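Local atomic coordinates of glycoside Hydrolase (Bacteroides uniformis, PDB entry 5TA0), a protein that probably hydrolyses agarose or its oligosaccharides in a human gut bacterium, and binds neoagarooctaose in a beta/alpha barrel. Residues Ser62-Ile66 with Ala67-Asp71; Glu203-Trp206 with Asp207-Asp210; Asn451-Phe454 with Lys455-Leu459. One frame throughout, in Å; residues are numbered along the deposited sequence.

The three contacts follow one another along the chain and show one principle in three settings: side chains a few residues apart meet where the chain changes direction or a helix starts. Contacts 1 and 2 both belong to the beta/alpha barrel built round the parallel strands from 50-51 to 364-369. Contact 1 forms the entry to helix 69-76 at the surface, and contact 2 is the short helix 204-210, which begins beside the bound sugar. Contact 3 lies in the beta-sandwich domain. Each pair of centres is about 37 Å apart and no two contacts touch. Of the three, only contact 2 holds residues of the glycan pocket (Glu203 and Trp206); the other two lie at a helix start and at a bend between strands.

Contact 1: Ser62-Ile66 with Ala67-Asp71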
loop_
_atom_site.group_PDB
_atom_site.type_symbol
_atom_site.label_atom_id
_atom_site.label_comp_id
_atom_site.label_asym_id
_atom_site.label_seq_id
_atom_site.Cartn_x
_atom_site.Cartn_y
_atom_site.Cartn_z
ATOM N N SER A 62 22.897 -6.173 -17.983
ATOM C CA SER A 62 23.386 -7.410 -18.594
ATOM C C SER A 62 22.279 -8.438 -18.745
ATOM O O SER A 62 21.304 -8.436 -17.971
ATOM C CB SER A 62 24.536 -7.998 -17.790
ATOM O OG SER A 62 24.134 -8.402 -16.503
ATOM N N ALA A 63 22.436 -9.285 -19.767
ATOM C CA ALA A 63 21.625 -10.475 -19.996
ATOM C C ALA A 63 20.175 -10.187 -20.345
ATOM O O ALA A 63 19.351 -11.094 -20.227
ATOM C CB ALA A 63 21.711 -11.415 -18.810
ATOM N N ASN A 64 19.868 -8.983 -20.815
ATOM C CA ASN A 64 18.511 -8.594 -21.180
ATOM C C ASN A 64 18.325 -8.483 -22.693
ATOM O O ASN A 64 19.212 -7.985 -23.396
ATOM C CB ASN A 64 18.153 -7.255 -20.524
ATOM C CG ASN A 64 18.374 -7.270 -19.021
ATOM O OD1 ASN A 64 18.075 -8.245 -18.353
ATOM N ND2 ASN A 64 18.915 -6.182 -18.478
ATOM N N LYS A 65 17.178 -8.933 -23.193
ATOM C CA LYS A 65 16.868 -8.796 -24.629
ATOM C C LYS A 65 16.898 -7.331 -25.066
ATOM O O LYS A 65 17.441 -7.008 -26.127
ATOM C CB LYS A 65 15.509 -9.390 -24.939
ATOM C CG LYS A 65 15.193 -9.475 -26.428
ATOM C CD LYS A 65 14.270 -10.647 -26.768
ATOM C CE LYS A 65 14.864 -12.019 -26.428
ATOM N NZ LYS A 65 16.325 -12.172 -26.722
ATOM N N ILE A 66 16.311 -6.452 -24.250
ATOM C CA ILE A 66 16.295 -5.008 -24.508
ATOM C C ILE A 66 17.625 -4.391 -24.045
ATOM O O ILE A 66 18.027 -4.512 -22.880
ATOM C CB ILE A 66 15.076 -4.328 -23.828
ATOM C CG1 ILE A 66 13.762 -4.899 -24.384
ATOM C CG2 ILE A 66 15.124 -2.822 -24.043
ATOM C CD1 ILE A 66 12.527 -4.373 -23.698
ATOM N N ALA A 67 18.319 -3.732 -24.979
ATOM C CA ALA A 67 19.654 -3.219 -24.733
ATOM C C ALA A 67 19.641 -2.067 -23.729
ATOM O O ALA A 67 20.455 -2.053 -22.808
ATOM C CB ALA A 67 20.302 -2.754 -26.028
ATOM N N ASP A 68 18.713 -1.136 -23.922
ATOM C CA ASP A 68 18.528 -0.026 -22.973
ATOM C C ASP A 68 17.204 -0.234 -22.238
ATOM O O ASP A 68 16.172 0.346 -22.570
ATOM C CB ASP A 68 18.599 1.343 -23.651
ATOM C CG ASP A 68 18.684 2.488 -22.647
ATOM O OD1 ASP A 68 18.438 2.265 -21.442
ATOM O OD2 ASP A 68 18.995 3.631 -23.056
ATOM N N LEU A 69 17.276 -1.068 -21.207
ATOM C CA LEU A 69 16.093 -1.452 -20.465
ATOM C C LEU A 69 15.558 -0.317 -19.574
ATOM O O LEU A 69 14.347 -0.183 -19.411
ATOM C CB LEU A 69 16.348 -2.709 -19.651
ATOM C CG LEU A 69 15.126 -3.294 -18.940
ATOM C CD1 LEU A 69 14.062 -3.780 -19.921
ATOM C CD2 LEU A 69 15.574 -4.428 -18.043
ATOM N N ARG A 70 16.444 0.508 -19.012
ATOM C CA ARG A 70 15.973 1.701 -18.279
ATOM C C ARG A 70 15.103 2.600 -19.159
ATOM O O ARG A 70 14.083 3.124 -18.722
ATOM C CB ARG A 70 17.111 2.534 -17.725
ATOM C CG ARG A 70 17.875 1.907 -16.596
ATOM C CD ARG A 70 18.932 2.869 -16.057
ATOM N NE ARG A 70 19.829 2.190 -15.122
ATOM C CZ ARG A 70 20.843 1.401 -15.450
ATOM N NH1 ARG A 70 21.140 1.195 -16.735
ATOM N NH2 ARG A 70 21.573 0.812 -14.507
ATOM N N ASP A 71 15.527 2.830 -20.408
ATOM C CA ASP A 71 14.747 3.685 -21.288
ATOM C C ASP A 71 13.362 3.114 -21.569
ATOM O O ASP A 71 12.381 3.854 -21.696
ATOM C CB ASP A 71 15.482 3.931 -22.606
ATOM C CG ASP A 71 14.754 4.926 -23.490
ATOM O OD1 ASP A 71 14.625 6.087 -23.085
ATOM O OD2 ASP A 71 14.232 4.515 -24.539
#
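Leu69, the first residue of helix 69-76, fits its two methyl groups against Asn64 and Ile66 in the loop just before it, a local contact at the capped N-terminus of a barrel helix, with Asp68 as the N-cap. Its CD2 faces the amide of Asn64, with Leu69 CD2 3.8 Å from Asn64 ND2, and the two side chains cross at about a right angle. The other branch meets Ile66, also nearly at right angles: Leu69 CD1 lies 4.1 Å from both CB and CD1 of Ile66. Leu69 reaches both neighbours because CG stands opposite the backbone N (chi1 -174°), and the leucine fork then sends one methyl to each. An alanine here is likely to open a gap beside the Asn64 amide and Ile66, between the loop and the helix start.

Further out, Leu69 and Ile66 both touch Tyr407 of strand 405-407, and Leu69 also packs on Leu392. The Asn64 amide is held by polar bonds at both ends, OD1 accepting from Lys374 and ND2 donating to the carbonyl of Tyr59. At the cap itself, the carboxylate of Asp68 takes up a backbone N-H of the first turn. Asp71 N reaches Asp68 OD1 at 3.1 Å, coming from well above the carboxylate plane.

Contact 2: Glu203-Trp206 with Asp207-Asp210; sequences EPLW and DIYD. With AAL (3,6-anhydro-alpha-L-galactopyranose), chain C; GAL (beta-D-galactopyranose), chain B; GAL (beta-D-galactopyranose), chain D.
Trp206 and Asp210, one turn apart on the short helix 204-210 of the beta/alpha barrel, meet with the indole lying between the helix end and the sugar. Over one face of the ring lies the 3,6-anhydro-galactose unit (AAL), its C6 3.4 Å above the indole plane and toward the rim, a sugar-on-tryptophan contact of the CH-pi kind; its O3 lies over the same face, beside NE1. The opposite face looks onto the backbone of Asp210, and Trp206 CE3 is 3.9 Å from Asp210 CB. The Asp210 carboxylate is turned 57° from the ring plane and is engaged by Arg263. The indole reaches the glycan because CG points opposite the backbone N (chi1 176°), and its far end brings Trp206 CH2 to 3.8 Å from C3 of the chain D galactose.

Glu203, the N-cap residue, runs extended toward the next sugar along, so that its OE1 comes within 2.8 Å of O2 of the chain B galactose, while OE2 is hydrogen-bonded to His281. Glu203, just before the helix, and Trp206, within it, both line the glycan pocket. Asp207 keeps its carboxylate near the indole, OD2 4.0 Å from Trp206 CD1, while OD1 forms a salt bridge with Lys211; a water joins OD2 to the Glu203 carbonyl oxygen.

Beneath these groups, Leu205 CD2 and Ile208 CG2 pack together at 4.2 Å, and Leu222 of helix 219-236 lies against both side chains. The helix widens into a pi-type turn at 207-210, where one carbonyl serves two donors: Leu205 O accepts from Tyr209 N at 2.9 Å, with the donor tilted 31° from the carbonyl plane, and from Asp210 N at 3.1 Å, in that plane.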
loop_
_atom_site.group_PDB
_atom_site.type_symbol
_atom_site.label_atom_id
_atom_site.label_comp_id
_atom_site.label_asym_id
_atom_site.label_seq_id
_atom_site.Cartn_x
_atom_site.Cartn_y
_atom_site.Cartn_z
ATOM N N GLU A 203 9.675 -6.212 8.686
ATOM C CA GLU A 203 8.896 -7.359 9.193
ATOM C C GLU A 203 9.471 -7.977 10.475
ATOM O O GLU A 203 9.743 -9.180 10.562
ATOM C CB GLU A 203 8.760 -8.400 8.078
ATOM C CG GLU A 203 8.045 -7.839 6.853
ATOM C CD GLU A 203 7.668 -8.845 5.799
ATOM O OE1 GLU A 203 8.249 -9.942 5.794
ATOM O OE2 GLU A 203 6.820 -8.474 4.944
ATOM N N PRO A 204 9.628 -7.150 11.517
ATOM C CA PRO A 204 10.332 -7.622 12.698
ATOM C C PRO A 204 9.608 -8.647 13.547
ATOM O O PRO A 204 10.269 -9.529 14.101
ATOM C CB PRO A 204 10.613 -6.342 13.481
ATOM C CG PRO A 204 9.495 -5.406 13.080
ATOM C CD PRO A 204 9.303 -5.716 11.608
ATOM N N LEU A 205 8.295 -8.522 13.699
ATOM C CA LEU A 205 7.534 -9.476 14.503
ATOM C C LEU A 205 7.392 -10.819 13.843
ATOM O O LEU A 205 7.238 -11.812 14.550
ATOM C CB LEU A 205 6.188 -8.918 14.976
ATOM C CG LEU A 205 6.335 -7.725 15.941
ATOM C CD1 LEU A 205 4.957 -7.282 16.407
ATOM C CD2 LEU A 205 7.225 -8.022 17.148
ATOM N N TRP A 206 7.512 -10.887 12.523
ATOM C CA TRP A 206 7.641 -12.171 11.862
ATOM C C TRP A 206 8.844 -12.930 12.442
ATOM O O TRP A 206 8.716 -14.087 12.868
ATOM C CB TRP A 206 7.756 -12.023 10.345
ATOM C CG TRP A 206 7.983 -13.336 9.664
ATOM C CD1 TRP A 206 9.134 -13.770 9.117
ATOM C CD2 TRP A 206 7.039 -14.410 9.524
ATOM N NE1 TRP A 206 8.984 -15.052 8.635
ATOM C CE2 TRP A 206 7.712 -15.474 8.886
ATOM C CE3 TRP A 206 5.708 -14.592 9.918
ATOM C CZ2 TRP A 206 7.075 -16.702 8.601
ATOM C CZ3 TRP A 206 5.074 -15.814 9.618
ATOM C CH2 TRP A 206 5.760 -16.837 8.970
ATOM N N ASP A 207 10.013 -12.293 12.473
ATOM C CA ASP A 207 11.196 -12.973 13.026
ATOM C C ASP A 207 11.150 -13.140 14.546
ATOM O O ASP A 207 11.604 -14.166 15.067
ATOM C CB ASP A 207 12.478 -12.234 12.623
ATOM C CG ASP A 207 13.018 -12.684 11.295
ATOM O OD1 ASP A 207 13.925 -13.527 11.289
ATOM O OD2 ASP A 207 12.589 -12.199 10.265
ATOM N N ILE A 208 10.661 -12.149 15.270
ATOM C CA ILE A 208 10.668 -12.175 16.738
ATOM C C ILE A 208 9.653 -13.162 17.302
ATOM O O ILE A 208 9.943 -13.830 18.309
ATOM C CB ILE A 208 10.432 -10.758 17.323
ATOM C CG1 ILE A 208 11.692 -9.943 17.132
ATOM C CG2 ILE A 208 9.970 -10.759 18.783
ATOM C CD1 ILE A 208 11.496 -8.453 17.328
ATOM N N TYR A 209 8.475 -13.232 16.700
ATOM C CA TYR A 209 7.328 -13.888 17.334
ATOM C C TYR A 209 6.634 -14.952 16.525
ATOM O O TYR A 209 6.234 -15.968 17.098
ATOM C CB TYR A 209 6.279 -12.852 17.763
ATOM C CG TYR A 209 5.623 -13.284 19.024
ATOM C CD1 TYR A 209 4.499 -14.110 19.020
ATOM C CD2 TYR A 209 6.202 -12.949 20.245
ATOM C CE1 TYR A 209 3.940 -14.560 20.221
ATOM C CE2 TYR A 209 5.660 -13.369 21.423
ATOM C CZ TYR A 209 4.556 -14.169 21.417
ATOM O OH TYR A 209 4.055 -14.548 22.633
ATOM N N ASP A 210 6.439 -14.733 15.222
ATOM C CA ASP A 210 5.465 -15.536 14.454
ATOM C C ASP A 210 6.029 -16.631 13.588
ATOM O O ASP A 210 5.308 -17.599 13.315
ATOM C CB ASP A 210 4.585 -14.606 13.603
ATOM C CG ASP A 210 3.866 -13.600 14.446
ATOM O OD1 ASP A 210 3.402 -13.937 15.548
ATOM O OD2 ASP A 210 3.738 -12.429 14.015
HETATM C C1 AAL C . 6.349 -15.868 4.833
HETATM C C2 AAL C . 7.659 -16.031 4.064
HETATM C C3 AAL C . 8.443 -14.750 4.193
HETATM C C4 AAL C . 7.677 -13.586 3.627
HETATM C C5 AAL C . 6.651 -13.440 4.714
HETATM C C6 AAL C . 7.509 -13.503 5.956
HETATM O O2 AAL C . 7.410 -16.303 2.678
HETATM O O3 AAL C . 8.562 -14.423 5.591
HETATM O O4 AAL C . 8.515 -12.453 3.634
HETATM O O5 AAL C . 5.775 -14.566 4.623
HETATM C C1 GAL B . 8.741 -11.913 2.329
HETATM C C2 GAL B . 9.703 -10.765 2.590
HETATM C C3 GAL B . 10.464 -10.295 1.363
HETATM C C4 GAL B . 10.802 -11.426 0.397
HETATM C C5 GAL B . 9.647 -12.360 0.164
HETATM C C6 GAL B . 9.940 -13.545 -0.775
HETATM O O2 GAL B . 8.982 -9.646 3.087
HETATM O O3 GAL B . 11.668 -9.745 1.917
HETATM O O4 GAL B . 11.909 -12.160 0.952
HETATM O O5 GAL B . 9.308 -12.886 1.446
HETATM O O6 GAL B . 10.274 -13.140 -2.115
HETATM C C1 GAL D . 3.184 -19.482 5.798
HETATM C C2 GAL D . 4.204 -18.835 4.885
HETATM C C3 GAL D . 4.645 -17.474 5.416
HETATM C C4 GAL D . 3.437 -16.615 5.766
HETATM C C5 GAL D . 2.521 -17.384 6.708
HETATM C C6 GAL D . 1.333 -16.550 7.146
HETATM O O1 GAL D . 2.670 -20.707 5.242
HETATM O O2 GAL D . 5.369 -19.648 4.767
HETATM O O3 GAL D . 5.466 -16.903 4.393
HETATM O O4 GAL D . 2.699 -16.264 4.586
HETATM O O5 GAL D . 2.095 -18.573 6.026
HETATM O O6 GAL D . 0.522 -17.295 8.056
HETATM O O HOH W 1 11.843 -10.129 8.785
#

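Contact 3: Asn451-Phe454 with Lys455-Leu459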
loop_
_atom_site.group_PDB
_atom_site.type_symbol
_atom_site.label_atom_id
_atom_site.label_comp_id
_atom_site.label_asym_id
_atom_site.label_seq_id
_atom_site.Cartn_x
_atom_site.Cartn_y
_atom_site.Cartn_z
ATOM N N ASN A 451 -12.872 -4.656 -10.516
ATOM C CA ASN A 451 -13.856 -5.614 -10.040
ATOM C C ASN A 451 -13.300 -6.417 -8.868
ATOM O O ASN A 451 -12.305 -7.100 -9.029
ATOM C CB ASN A 451 -14.206 -6.535 -11.222
ATOM C CG ASN A 451 -15.373 -7.460 -10.936
ATOM O OD1 ASN A 451 -16.075 -7.338 -9.920
ATOM N ND2 ASN A 451 -15.578 -8.421 -11.868
ATOM N N LEU A 452 -13.965 -6.339 -7.724
ATOM C CA LEU A 452 -13.711 -7.179 -6.552
ATOM C C LEU A 452 -14.544 -8.469 -6.550
ATOM O O LEU A 452 -14.281 -9.359 -5.743
ATOM C CB LEU A 452 -13.995 -6.410 -5.264
ATOM C CG LEU A 452 -13.035 -5.251 -4.969
ATOM C CD1 LEU A 452 -13.638 -4.382 -3.884
ATOM C CD2 LEU A 452 -11.634 -5.739 -4.557
ATOM N N ASP A 453 -15.526 -8.583 -7.449
ATOM C CA ASP A 453 -16.351 -9.794 -7.524
ATOM C C ASP A 453 -15.611 -10.893 -8.296
ATOM O O ASP A 453 -14.659 -10.647 -9.038
ATOM C CB ASP A 453 -17.708 -9.464 -8.171
ATOM C CG ASP A 453 -18.838 -10.411 -7.753
ATOM O OD1 ASP A 453 -18.596 -11.411 -7.035
ATOM O OD2 ASP A 453 -19.965 -10.102 -8.170
ATOM N N PHE A 454 -16.081 -12.126 -8.085
ATOM C CA PHE A 454 -15.497 -13.346 -8.647
ATOM C C PHE A 454 -16.292 -13.874 -9.847
ATOM O O PHE A 454 -16.283 -15.080 -10.145
ATOM C CB PHE A 454 -15.367 -14.385 -7.535
ATOM C CG PHE A 454 -14.551 -13.884 -6.402
ATOM C CD1 PHE A 454 -13.171 -13.885 -6.478
ATOM C CD2 PHE A 454 -15.158 -13.294 -5.336
ATOM C CE1 PHE A 454 -12.407 -13.368 -5.450
ATOM C CE2 PHE A 454 -14.416 -12.765 -4.313
ATOM C CZ PHE A 454 -13.035 -12.807 -4.367
ATOM N N LYS A 455 -16.928 -12.954 -10.556
ATOM C CA LYS A 455 -17.588 -13.223 -11.817
ATOM C C LYS A 455 -17.546 -11.941 -12.625
ATOM O O LYS A 455 -17.285 -10.869 -12.057
ATOM C CB LYS A 455 -19.046 -13.642 -11.598
ATOM C CG LYS A 455 -19.892 -12.653 -10.834
ATOM C CD LYS A 455 -21.328 -13.173 -10.683
ATOM C CE LYS A 455 -22.214 -12.177 -9.949
ATOM N NZ LYS A 455 -21.995 -12.140 -8.476
ATOM N N PRO A 456 -17.823 -12.032 -13.930
ATOM C CA PRO A 456 -17.905 -10.821 -14.752
ATOM C C PRO A 456 -19.069 -9.947 -14.326
ATOM O O PRO A 456 -20.054 -10.463 -13.787
ATOM C CB PRO A 456 -18.095 -11.364 -16.166
ATOM C CG PRO A 456 -17.566 -12.768 -16.112
ATOM C CD PRO A 456 -17.922 -13.252 -14.761
ATOM N N VAL A 457 -18.936 -8.632 -14.516
ATOM C CA VAL A 457 -19.956 -7.667 -14.149
ATOM C C VAL A 457 -20.215 -6.782 -15.375
ATOM O O VAL A 457 -19.293 -6.189 -15.963
ATOM C CB VAL A 457 -19.525 -6.830 -12.919
ATOM C CG1 VAL A 457 -20.576 -5.780 -12.576
ATOM C CG2 VAL A 457 -19.290 -7.727 -11.721
ATOM N N ASP A 458 -21.485 -6.720 -15.779
ATOM C CA ASP A 458 -21.903 -5.880 -16.880
ATOM C C ASP A 458 -22.100 -4.449 -16.374
ATOM O O ASP A 458 -22.843 -4.216 -15.417
ATOM C CB ASP A 458 -23.227 -6.399 -17.463
ATOM C CG ASP A 458 -23.095 -7.753 -18.124
ATOM O OD1 ASP A 458 -22.023 -8.106 -18.665
ATOM O OD2 ASP A 458 -24.113 -8.478 -18.128
ATOM N N LEU A 459 -21.419 -3.513 -17.028
ATOM C CA LEU A 459 -21.441 -2.122 -16.631
ATOM C C LEU A 459 -22.181 -1.274 -17.648
ATOM O O LEU A 459 -22.019 -1.477 -18.861
ATOM C CB LEU A 459 -20.016 -1.562 -16.523
ATOM C CG LEU A 459 -19.003 -2.353 -15.707
ATOM C CD1 LEU A 459 -17.636 -1.699 -15.787
ATOM C CD2 LEU A 459 -19.452 -2.509 -14.271
#
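The flat amide of Asn451 donates to the carbonyl of Lys455, organising the connection between strands 444-451 and 457-464 of the beta-sandwich domain. Lys455 O lies only 7° out of the amide plane, with Asn451 ND2 3.0 Å from it. The amide oxygen is used quite differently: Asp453 N approaches Asn451 OD1 from above the carbonyl plane, 56° out of it, at 2.8 Å, and so closes an Asx turn. One side chain thus bonds to the backbone on both flanks of the bend, and ND2 also donates to the carbonyl of Glu504. Bonds at both oxygen and nitrogen probably fix the rotation of the amide. Val457 CG2 comes obliquely against the outer end of the group, 3.7 Å from Asn451 OD1 and almost as near to ND2.

The second flat group is the carboxylate of Asp453, whose two oxygens have different partners. Phe454 N meets Asp453 OD1 from above the plane at 2.8 Å, and OD2 is left to the ammonium of Lys455. The Phe454 ring, for its part, has the carbonyl oxygen of Leu452 over one face.

The two strands are not neighbours in their sheet: 434-441, 423-429 and 25-30 come between them, so this bend starts a crossing rather than a hairpin. Val457 then joins the sheet beside Leu503, through a backbone hydrogen bond. The path of Lys455 to its acid is set by its torsions: CG sits between the backbone N and the carbonyl carbon, the middle of the chain is extended, and the last torsion (chi4 -76°) bends the ammonium in. The resulting salt bridge puts Lys455 NZ on the syn side of Asp453 OD2, a little out of the carboxylate plane, at 2.9 Å.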